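Local coordinates for protein beta-lactamase (Burkholderia cenocepacia, PDB 5E2G) that probably hydrolyses beta-lactams to substituted beta-amino acids, as a class C (AmpC-type) serine beta-lactamase of the penicillin-binding-protein fold, at residues 17-23 / 341-346; 24-28 / 39-43; 198-203 / 338-342. All coordinates share one frame; numbering follows the deposited sequence.

Contact 1 (17-23 / 341-346); sequences LMKQYAI and NVPIEE
The ring of Y21 lies against P343, a CH-pi contact in the joint between the end of helix 3-21 and the start of helix 344-357. P343 CD sits over the middle of one ring face, 3.5 Å from the centroid and 12° off the ring normal, while P343 CG leans toward CE1 and CZ. With its CG anti to the carbonyl carbon (chi1 -63°), Y21 turns the ring toward the loop that precedes the second helix. Q20 CB lies over the opposite face, offset toward the rim, and L17 CD2 meets the ring edge in its plane.

Apolar contacts continue at V342, whose two methyls serve different partners. V342 CG1 is 3.6 Å from L17 CD1, and V342 CG2 is 3.6 Å from I23 CD1; both side chains cross the valine at about a right angle. In class C beta-lactamases the N- and C-terminal helices pack together on one face of the large antiparallel sheet, and here the end of one meets the beginning of the other. The first closes in a Schellman motif, with A22 at positive phi and I23 N bonded back to M18 O at 3.0 Å; P343 stands at the N-cap position of the second.

Polar groups take a smaller share. No direct hydrogen bond joins the segments, but a water lies 2.7 Å from Y21 O and 3.2 Å from N341 O, in hydrogen-bonding position to both carbonyls. E346 offers its aliphatic part, CG lying 3.6 Å from Y21 OH, while its OE2 forms a salt bridge with K349.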
loop_
_atom_site.group_PDB
_atom_site.type_symbol
_atom_site.label_atom_id
_atom_site.label_comp_id
_atom_site.label_asym_id
_atom_site.label_seq_id
_atom_site.Cartn_x
_atom_site.Cartn_y
_atom_site.Cartn_z
ATOM N N LEU A 17 1.076 19.615 11.623
ATOM C CA LEU A 17 1.206 19.089 10.269
ATOM C C LEU A 17 0.133 19.658 9.352
ATOM O O LEU A 17 0.428 20.173 8.267
ATOM C CB LEU A 17 1.124 17.565 10.301
ATOM C CG LEU A 17 2.360 16.756 9.923
ATOM C CD1 LEU A 17 1.935 15.557 9.099
ATOM C CD2 LEU A 17 3.396 17.592 9.185
HETATM N N MSE A 18 -1.122 19.561 9.762
HETATM C CA MSE A 18 -2.200 20.058 8.933
HETATM C C MSE A 18 -2.078 21.564 8.830
HETATM O O MSE A 18 -2.473 22.173 7.840
HETATM C CB MSE A 18 -3.545 19.653 9.515
HETATM C CG MSE A 18 -3.679 18.160 9.698
HETATM SE SE MSE A 18 -5.323 17.715 10.604
HETATM C CE MSE A 18 -6.544 18.647 9.410
ATOM N N LYS A 19 -1.497 22.162 9.866
ATOM C CA LYS A 19 -1.271 23.600 9.854
ATOM C C LYS A 19 -0.247 23.977 8.791
ATOM O O LYS A 19 -0.536 24.756 7.875
ATOM C CB LYS A 19 -0.819 24.059 11.240
ATOM C CG LYS A 19 -0.831 25.558 11.460
ATOM C CD LYS A 19 -0.326 25.877 12.852
ATOM C CE LYS A 19 -0.458 27.357 13.182
ATOM N NZ LYS A 19 0.343 28.222 12.274
ATOM N N GLN A 20 0.953 23.407 8.883
ATOM C CA GLN A 20 2.035 23.838 8.006
ATOM C C GLN A 20 1.770 23.495 6.550
ATOM O O GLN A 20 2.215 24.223 5.656
ATOM C CB GLN A 20 3.353 23.208 8.431
ATOM C CG GLN A 20 4.520 23.829 7.717
ATOM C CD GLN A 20 5.699 22.912 7.659
ATOM O OE1 GLN A 20 5.743 21.906 8.364
ATOM N NE2 GLN A 20 6.669 23.242 6.812
ATOM N N TYR A 21 1.071 22.398 6.287
ATOM C CA TYR A 21 0.833 21.951 4.926
ATOM C C TYR A 21 -0.589 22.205 4.468
ATOM O O TYR A 21 -0.930 21.852 3.336
ATOM C CB TYR A 21 1.202 20.474 4.795
ATOM C CG TYR A 21 2.675 20.297 5.053
ATOM C CD1 TYR A 21 3.606 20.805 4.163
ATOM C CD2 TYR A 21 3.135 19.686 6.208
ATOM C CE1 TYR A 21 4.943 20.688 4.395
ATOM C CE2 TYR A 21 4.477 19.558 6.450
ATOM C CZ TYR A 21 5.379 20.060 5.539
ATOM O OH TYR A 21 6.731 19.936 5.767
ATOM N N ALA A 22 -1.410 22.840 5.305
ATOM C CA ALA A 22 -2.759 23.243 4.926
ATOM C C ALA A 22 -3.562 22.042 4.443
ATOM O O ALA A 22 -4.132 22.044 3.353
ATOM C CB ALA A 22 -2.729 24.350 3.868
ATOM N N ILE A 23 -3.572 20.992 5.252
ATOM C CA ILE A 23 -4.379 19.806 4.988
ATOM C C ILE A 23 -5.772 20.065 5.552
ATOM O O ILE A 23 -5.900 20.280 6.769
ATOM C CB ILE A 23 -3.765 18.548 5.606
ATOM C CG1 ILE A 23 -2.293 18.434 5.212
ATOM C CG2 ILE A 23 -4.521 17.325 5.148
ATOM C CD1 ILE A 23 -2.072 18.437 3.725
ATOM N N ASN A 341 -1.395 17.236 0.369
ATOM C CA ASN A 341 -0.032 16.777 0.110
ATOM C C ASN A 341 0.816 16.967 1.361
ATOM O O ASN A 341 1.039 18.100 1.800
ATOM C CB ASN A 341 0.567 17.525 -1.080
ATOM C CG ASN A 341 0.101 16.973 -2.420
ATOM O OD1 ASN A 341 0.911 16.515 -3.227
ATOM N ND2 ASN A 341 -1.206 17.007 -2.659
ATOM N N VAL A 342 1.272 15.862 1.940
ATOM C CA VAL A 342 2.122 15.867 3.124
ATOM C C VAL A 342 3.443 15.223 2.742
ATOM O O VAL A 342 3.444 14.112 2.203
ATOM C CB VAL A 342 1.489 15.116 4.309
ATOM C CG1 VAL A 342 2.419 15.161 5.519
ATOM C CG2 VAL A 342 0.132 15.689 4.649
ATOM N N PRO A 343 4.584 15.872 2.986
ATOM C CA PRO A 343 5.865 15.256 2.643
ATOM C C PRO A 343 6.013 13.916 3.334
ATOM O O PRO A 343 5.689 13.766 4.514
ATOM C CB PRO A 343 6.892 16.271 3.142
ATOM C CG PRO A 343 6.162 17.559 3.115
ATOM C CD PRO A 343 4.763 17.229 3.520
ATOM N N ILE A 344 6.496 12.937 2.569
ATOM C CA ILE A 344 6.622 11.571 3.065
ATOM C C ILE A 344 7.381 11.535 4.383
ATOM O O ILE A 344 6.943 10.905 5.351
ATOM C CB ILE A 344 7.294 10.688 2.004
ATOM C CG1 ILE A 344 6.260 10.307 0.950
ATOM C CG2 ILE A 344 7.927 9.474 2.653
ATOM C CD1 ILE A 344 6.847 9.742 -0.289
ATOM N N GLU A 345 8.524 12.218 4.448
ATOM C CA GLU A 345 9.321 12.156 5.668
ATOM C C GLU A 345 8.584 12.770 6.857
ATOM O O GLU A 345 8.828 12.379 8.002
ATOM C CB GLU A 345 10.674 12.836 5.451
ATOM C CG GLU A 345 11.456 12.336 4.219
ATOM C CD GLU A 345 12.195 11.015 4.443
ATOM O OE1 GLU A 345 11.762 10.215 5.300
ATOM O OE2 GLU A 345 13.213 10.778 3.750
ATOM N N GLU A 346 7.673 13.714 6.616
ATOM C CA GLU A 346 6.895 14.260 7.723
ATOM C C GLU A 346 5.835 13.280 8.215
ATOM O O GLU A 346 5.518 13.262 9.411
ATOM C CB GLU A 346 6.252 15.588 7.318
ATOM C CG GLU A 346 7.231 16.736 7.227
ATOM C CD GLU A 346 7.930 17.007 8.546
ATOM O OE1 GLU A 346 7.304 16.841 9.612
ATOM O OE2 GLU A 346 9.122 17.374 8.521
HETATM O O HOH W 1 0.459 21.130 1.109
#

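Contact 2 (24-28 / 39-43); sequences PGMAI and FDYGV
P24 and V43 fill the open end of a beta hairpin whose arms are strands 25-32 and 35-42; the segments 25-28 and 39-42 run antiparallel at 173° with their axes 4.6 Å apart. Strand 35-42 is the outermost on this side of the large antiparallel sheet. The proline ring offers P24 CB to V43 CG2 at 3.8 Å, a small apolar bump against a branched one. Next to them G25 and G42 form a non-hydrogen-bonded pair with CA atoms 4.1 Å apart, and the carbonyl oxygens of V43 and P24 stand in the space beside these two CA atoms. G25 CA also comes to 3.1 Å from Y41 O.

Farther along, the M26-Y41 and I28-F39 pairs put their larger side chains on the face toward helix 3-21. I28 CG1 settles 3.8 Å from Y41 CE1, in the hollow between the Y41 ring and the carbonyl oxygen of F39, while M26 leads its selenium away from the partner strand, toward I14 and M18 of that helix. The Y41 ring reaches helix 3-21 too, its OH bonding to T11 and its ring meeting R7 in a cation-pi contact. The other face carries A27 and D40, where the small methyl A27 CB makes room for D40 OD1 at 3.4 Å. In the I28-F39 pair, F39 N reaches I28 O at 2.7 Å in the carbonyl plane.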
loop_
_atom_site.group_PDB
_atom_site.type_symbol
_atom_site.label_atom_id
_atom_site.label_comp_id
_atom_site.label_asym_id
_atom_site.label_seq_id
_atom_site.Cartn_x
_atom_site.Cartn_y
_atom_site.Cartn_z
ATOM N N PRO A 24 -6.819 20.091 4.720
ATOM C CA PRO A 24 -8.172 20.307 5.261
ATOM C C PRO A 24 -8.583 19.262 6.280
ATOM O O PRO A 24 -9.251 19.597 7.266
ATOM C CB PRO A 24 -9.060 20.261 4.009
ATOM C CG PRO A 24 -8.148 20.679 2.898
ATOM C CD PRO A 24 -6.798 20.112 3.248
ATOM N N GLY A 25 -8.182 18.012 6.087
ATOM C CA GLY A 25 -8.627 16.959 6.973
ATOM C C GLY A 25 -7.669 15.794 6.999
ATOM O O GLY A 25 -6.895 15.565 6.064
HETATM N N MSE A 26 -7.733 15.055 8.100
HETATM C CA MSE A 26 -6.989 13.818 8.269
HETATM C C MSE A 26 -7.790 12.840 9.103
HETATM O O MSE A 26 -8.557 13.232 9.967
HETATM C CB MSE A 26 -5.636 14.057 8.946
HETATM C CG MSE A 26 -4.688 14.927 8.175
HETATM SE SE MSE A 26 -2.914 14.761 8.904
HETATM C CE MSE A 26 -2.555 12.896 8.441
ATOM N N ALA A 27 -7.600 11.557 8.849
ATOM C CA ALA A 27 -8.128 10.507 9.701
ATOM C C ALA A 27 -6.957 9.652 10.156
ATOM O O ALA A 27 -6.131 9.240 9.334
ATOM C CB ALA A 27 -9.175 9.666 8.971
ATOM N N ILE A 28 -6.869 9.422 11.463
ATOM C CA ILE A 28 -5.748 8.721 12.076
ATOM C C ILE A 28 -6.288 7.476 12.754
ATOM O O ILE A 28 -7.179 7.569 13.606
ATOM C CB ILE A 28 -5.010 9.599 13.100
ATOM C CG1 ILE A 28 -4.821 11.032 12.576
ATOM C CG2 ILE A 28 -3.703 8.940 13.502
ATOM C CD1 ILE A 28 -3.938 11.157 11.361
ATOM N N PHE A 39 -9.196 8.736 15.017
ATOM C CA PHE A 39 -9.295 10.138 15.397
ATOM C C PHE A 39 -9.411 10.976 14.133
ATOM O O PHE A 39 -8.498 10.969 13.300
ATOM C CB PHE A 39 -8.076 10.562 16.216
ATOM C CG PHE A 39 -7.828 9.696 17.415
ATOM C CD1 PHE A 39 -8.723 9.687 18.476
ATOM C CD2 PHE A 39 -6.711 8.885 17.479
ATOM C CE1 PHE A 39 -8.507 8.893 19.577
ATOM C CE2 PHE A 39 -6.486 8.091 18.580
ATOM C CZ PHE A 39 -7.388 8.092 19.631
ATOM N N ASP A 40 -10.525 11.693 13.990
ATOM C CA ASP A 40 -10.802 12.474 12.792
ATOM C C ASP A 40 -10.479 13.941 13.037
ATOM O O ASP A 40 -10.678 14.456 14.140
ATOM C CB ASP A 40 -12.264 12.320 12.357
ATOM C CG ASP A 40 -12.580 10.921 11.815
ATOM O OD1 ASP A 40 -11.687 10.281 11.219
ATOM O OD2 ASP A 40 -13.727 10.458 11.993
ATOM N N TYR A 41 -9.979 14.610 12.000
ATOM C CA TYR A 41 -9.603 16.015 12.093
ATOM C C TYR A 41 -10.063 16.773 10.857
ATOM O O TYR A 41 -9.941 16.279 9.734
ATOM C CB TYR A 41 -8.088 16.184 12.249
ATOM C CG TYR A 41 -7.518 15.538 13.488
ATOM C CD1 TYR A 41 -7.166 14.195 13.496
ATOM C CD2 TYR A 41 -7.328 16.271 14.650
ATOM C CE1 TYR A 41 -6.646 13.598 14.627
ATOM C CE2 TYR A 41 -6.813 15.688 15.780
ATOM C CZ TYR A 41 -6.473 14.351 15.767
ATOM O OH TYR A 41 -5.958 13.772 16.906
ATOM N N GLY A 42 -10.580 17.978 11.059
ATOM C CA GLY A 42 -10.809 18.851 9.927
ATOM C C GLY A 42 -11.977 18.416 9.055
ATOM O O GLY A 42 -12.959 17.840 9.528
ATOM N N VAL A 43 -11.857 18.703 7.753
ATOM C CA VAL A 43 -12.992 18.700 6.835
ATOM C C VAL A 43 -12.672 17.918 5.563
ATOM O O VAL A 43 -11.518 17.832 5.131
ATOM C CB VAL A 43 -13.431 20.142 6.484
ATOM C CG1 VAL A 43 -14.112 20.797 7.686
ATOM C CG2 VAL A 43 -12.233 20.974 6.035
#

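Contact 3 (198-203 / 338-342)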
loop_
_atom_site.group_PDB
_atom_site.type_symbol
_atom_site.label_atom_id
_atom_site.label_comp_id
_atom_site.label_asym_id
_atom_site.label_seq_id
_atom_site.Cartn_x
_atom_site.Cartn_y
_atom_site.Cartn_z
ATOM N N ALA A 198 -13.999 11.974 0.147
ATOM C CA ALA A 198 -13.381 13.260 0.417
ATOM C C ALA A 198 -12.818 13.866 -0.866
ATOM O O ALA A 198 -12.599 13.180 -1.865
ATOM C CB ALA A 198 -12.275 13.116 1.461
ATOM N N GLN A 199 -12.596 15.177 -0.838
ATOM C CA GLN A 199 -11.974 15.876 -1.953
ATOM C C GLN A 199 -10.479 16.004 -1.693
ATOM O O GLN A 199 -10.067 16.434 -0.612
ATOM C CB GLN A 199 -12.598 17.257 -2.158
ATOM C CG GLN A 199 -11.888 18.116 -3.205
ATOM C CD GLN A 199 -12.213 17.727 -4.642
ATOM O OE1 GLN A 199 -11.321 17.393 -5.421
ATOM N NE2 GLN A 199 -13.494 17.795 -5.002
ATOM N N GLY A 200 -9.676 15.613 -2.674
ATOM C CA GLY A 200 -8.252 15.835 -2.588
ATOM C C GLY A 200 -7.873 17.235 -3.011
ATOM O O GLY A 200 -8.639 17.946 -3.660
ATOM N N TYR A 201 -6.673 17.647 -2.616
ATOM C CA TYR A 201 -6.193 18.983 -2.926
ATOM C C TYR A 201 -4.718 18.925 -3.263
ATOM O O TYR A 201 -3.921 18.370 -2.501
ATOM C CB TYR A 201 -6.455 19.934 -1.759
ATOM C CG TYR A 201 -7.935 20.144 -1.557
ATOM C CD1 TYR A 201 -8.641 19.424 -0.601
ATOM C CD2 TYR A 201 -8.637 21.032 -2.360
ATOM C CE1 TYR A 201 -10.005 19.601 -0.436
ATOM C CE2 TYR A 201 -9.995 21.218 -2.202
ATOM C CZ TYR A 201 -10.677 20.502 -1.242
ATOM O OH TYR A 201 -12.033 20.690 -1.093
ATOM N N THR A 202 -4.366 19.487 -4.414
ATOM C CA THR A 202 -2.983 19.512 -4.847
ATOM C C THR A 202 -2.165 20.395 -3.911
ATOM O O THR A 202 -2.686 21.017 -2.984
ATOM C CB THR A 202 -2.895 20.003 -6.286
ATOM O OG1 THR A 202 -3.412 21.334 -6.359
ATOM C CG2 THR A 202 -3.727 19.123 -7.182
ATOM N N LYS A 203 -0.852 20.441 -4.153
ATOM C CA LYS A 203 0.019 21.282 -3.339
ATOM C C LYS A 203 -0.335 22.760 -3.468
ATOM O O LYS A 203 -0.030 23.544 -2.564
ATOM C CB LYS A 203 1.481 21.061 -3.722
ATOM C CG LYS A 203 1.933 19.618 -3.710
ATOM C CD LYS A 203 3.381 19.507 -4.170
ATOM C CE LYS A 203 3.994 18.161 -3.818
ATOM N NZ LYS A 203 3.286 17.028 -4.480
ATOM N N ALA A 338 -4.719 11.714 4.663
ATOM C CA ALA A 338 -4.872 13.155 4.544
ATOM C C ALA A 338 -5.330 13.486 3.136
ATOM O O ALA A 338 -4.833 12.911 2.166
ATOM C CB ALA A 338 -3.562 13.883 4.859
ATOM N N ASN A 339 -6.288 14.408 3.026
ATOM C CA ASN A 339 -6.720 14.856 1.703
ATOM C C ASN A 339 -5.935 16.071 1.237
ATOM O O ASN A 339 -6.486 17.021 0.678
ATOM C CB ASN A 339 -8.226 15.116 1.684
ATOM C CG ASN A 339 -8.639 16.250 2.582
ATOM O OD1 ASN A 339 -7.896 16.644 3.477
ATOM N ND2 ASN A 339 -9.837 16.785 2.356
ATOM N N GLY A 340 -4.625 16.049 1.459
ATOM C CA GLY A 340 -3.719 17.048 0.933
ATOM C C GLY A 340 -2.344 16.431 0.833
ATOM O O GLY A 340 -2.137 15.266 1.171
ATOM N N ASN A 341 -1.395 17.236 0.369
ATOM C CA ASN A 341 -0.032 16.777 0.110
ATOM C C ASN A 341 0.816 16.967 1.361
ATOM O O ASN A 341 1.039 18.100 1.800
ATOM C CB ASN A 341 0.567 17.525 -1.080
ATOM C CG ASN A 341 0.101 16.973 -2.420
ATOM O OD1 ASN A 341 0.911 16.515 -3.227
ATOM N ND2 ASN A 341 -1.206 17.007 -2.659
ATOM N N VAL A 342 1.272 15.862 1.940
ATOM C CA VAL A 342 2.122 15.867 3.124
ATOM C C VAL A 342 3.443 15.223 2.742
ATOM O O VAL A 342 3.444 14.112 2.203
ATOM C CB VAL A 342 1.489 15.116 4.309
ATOM C CG1 VAL A 342 2.419 15.161 5.519
ATOM C CG2 VAL A 342 0.132 15.689 4.649
HETATM O O HOH W 2 -1.818 20.015 -0.271
#
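Two asparagines of the loop that joins strand 332-338 to helix 344-357, N339 and N341, fasten it to the segment 198-203, part of which forms the two-stranded ribbon of 200-201 with 207-208. The two segments run in nearly the same direction, their end-to-end lines 14° apart, and side-chain amides do most of the joining. N341 turns both ends of its amide to the partner: N341 OD1 accepts K203 NZ at 2.7 Å, the donor tilted 27° from the carbonyl plane, and ND2 makes a weak bond to Y201 O. The lysine chain bends at its last torsion (chi4 62°), which brings the ammonium round to that oxygen. N339 ND2 bonds weakly to Q199 O, and N339 O meets the Y201 ring at its edge, 3.5 Å from Y201 CD1. A water bridges the segments directly, lying 3.0 Å from T202 O and accepting from N341 N at 2.9 Å.

A second shell sets these groups. Y201 OH bonds to K46 N, N341 ND2 has a further bond to G318 O, and N339 OD1 accepts G25 N from the hairpin.

In the fold
The contacts cluster at one edge of the large sheet, about strands 25-32, 35-42 and 332-338, and their chemistry follows the elements joined. Contact 1 sets the end of helix 3-21 against the loop and first turn of helix 344-357, mainly by apolar packing; contact 2 pairs two strands through backbone bonds; contact 3 ties mostly irregular chain through side-chain amides. Half the touching residues of contact 2 and just over half of contact 3 are buried, one exposed in each; contact 1 has three of seven buried, none exposed. Contacts 1 and 3 share N341 and V342, with I23 CD1 3.5 Å from G340 CA. M18 CG packs 3.6 Å from M26 SE, and M26 CG 3.7 Å from A338 CB.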